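Local coordinates for aminotransferase (Paracoccus denitrificans, PDB 4GRX) that catalyses, as a class III omega-aminotransferase, the transfer of amino groups between substrates using a covalently held pyridoxal phosphate cofactor, at the sodium ion site. Residues are numbered along the deposited sequence; one frame, centred on the assembly and turned at random.

The sodium ion site. Residues 111, 113-119. With NA (sodium ion), chain B.
Four main-chain carbonyls grip the sodium ion where helix 103-115 ends and the following loop turns back, a C-cap metal site in this class III aminotransferase. From the last turn of the helix come Val113 O, at 2.4 Å from NA, and Glu114 O, the most distant of the four at 2.8 Å from NA. The loop supplies Ser116 O and, at 2.3 Å from NA, Phe118 O, while water 1 is a further ligand; the arrangement lies between square pyramidal and trigonal bipyramidal, and more waters may go unseen. The helix dipole would probably favour a cation beside the Val113 and Glu114 carbonyls. The ion, possibly from purification or crystallisation, probably steadies this turn.

The second shell is built around the Ser116 hydroxyl, which stays 3.6 Å (OG) from NA and does not coordinate it. A chi1 of 98° sets OG between Val113 O and the Phe118 N-H. It donates to Val113 O at 2.8 Å, in the carbonyl plane and on a lone pair, so that this oxygen serves both metal and hydroxyl and loop is tied to helix end. The same OG accepts the backbone N-H of Phe118 at 3.0 Å from its N, with 144° at the hydrogen, fixing the loop's own turn. An alanine here would remove both hydrogen bonds and would probably loosen the Val113 carbonyl and the Phe118 backbone. Farther out, Glu114 OE2 forms a long salt bridge of 3.4 Å with Lys111 NZ.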
loop_
_atom_site.group_PDB
_atom_site.type_symbol
_atom_site.label_atom_id
_atom_site.label_comp_id
_atom_site.label_asym_id
_atom_site.label_seq_id
_atom_site.Cartn_x
_atom_site.Cartn_y
_atom_site.Cartn_z
ATOM N N LYS A 111 11.825 17.067 8.704
ATOM C CA LYS A 111 11.051 17.120 9.941
ATOM C C LYS A 111 11.087 15.788 10.689
ATOM O O LYS A 111 11.348 15.756 11.901
ATOM C CB LYS A 111 9.609 17.560 9.656
ATOM C CG LYS A 111 8.692 17.638 10.874
ATOM C CD LYS A 111 9.258 18.429 12.060
ATOM C CE LYS A 111 9.575 19.884 11.730
ATOM N NZ LYS A 111 9.492 20.779 12.920
ATOM N N VAL A 113 13.251 13.110 10.535
ATOM C CA VAL A 113 14.528 12.717 11.128
ATOM C C VAL A 113 14.698 13.495 12.422
ATOM O O VAL A 113 15.155 12.961 13.433
ATOM C CB VAL A 113 15.715 12.926 10.160
ATOM C CG1 VAL A 113 17.045 13.035 10.902
ATOM C CG2 VAL A 113 15.748 11.795 9.140
ATOM N N GLU A 114 14.267 14.747 12.398
ATOM C CA GLU A 114 14.377 15.599 13.564
ATOM C C GLU A 114 13.578 15.076 14.787
ATOM O O GLU A 114 14.164 14.857 15.865
ATOM C CB GLU A 114 13.981 17.015 13.197
ATOM C CG GLU A 114 14.290 18.005 14.281
ATOM C CD GLU A 114 13.256 19.098 14.371
ATOM O OE1 GLU A 114 13.268 19.797 15.406
ATOM O OE2 GLU A 114 12.440 19.261 13.429
ATOM N N VAL A 115 12.268 14.855 14.609
ATOM C CA VAL A 115 11.400 14.328 15.685
ATOM C C VAL A 115 11.734 12.884 16.075
ATOM O O VAL A 115 11.309 12.400 17.124
ATOM C CB VAL A 115 9.889 14.412 15.339
ATOM C CG1 VAL A 115 9.468 15.848 15.064
ATOM C CG2 VAL A 115 9.534 13.515 14.157
ATOM N N SER A 116 12.483 12.204 15.211
ATOM C CA SER A 116 12.905 10.840 15.459
ATOM C C SER A 116 13.955 10.894 16.549
ATOM O O SER A 116 14.559 11.942 16.754
ATOM C CB SER A 116 13.478 10.209 14.180
ATOM O OG SER A 116 14.899 10.256 14.147
ATOM N N PRO A 117 14.176 9.779 17.256
ATOM C CA PRO A 117 15.262 9.730 18.238
ATOM C C PRO A 117 16.675 9.724 17.636
ATOM O O PRO A 117 17.640 9.923 18.367
ATOM C CB PRO A 117 15.001 8.416 18.985
ATOM C CG PRO A 117 14.168 7.587 18.044
ATOM C CD PRO A 117 13.325 8.574 17.307
ATOM N N PHE A 118 16.800 9.508 16.330
ATOM C CA PHE A 118 18.121 9.407 15.686
ATOM C C PHE A 118 18.760 10.779 15.445
ATOM O O PHE A 118 18.042 11.756 15.180
ATOM C CB PHE A 118 18.015 8.665 14.346
ATOM C CG PHE A 118 17.208 7.386 14.399
ATOM C CD1 PHE A 118 17.532 6.369 15.298
ATOM C CD2 PHE A 118 16.147 7.192 13.525
ATOM C CE1 PHE A 118 16.804 5.199 15.340
ATOM C CE2 PHE A 118 15.412 6.018 13.559
ATOM C CZ PHE A 118 15.744 5.017 14.468
ATOM N N ASP A 119 20.091 10.863 15.513
ATOM C CA ASP A 119 20.770 12.144 15.209
ATOM C C ASP A 119 20.725 12.557 13.740
ATOM O O ASP A 119 20.619 13.739 13.428
ATOM C CB ASP A 119 22.215 12.175 15.725
ATOM C CG ASP A 119 22.302 12.589 17.184
ATOM O OD1 ASP A 119 21.256 12.556 17.878
ATOM O OD2 ASP A 119 23.411 12.950 17.639
HETATM NA NA NA B . 16.358 13.205 15.553
HETATM O O HOH W 1 16.394 13.754 17.715
#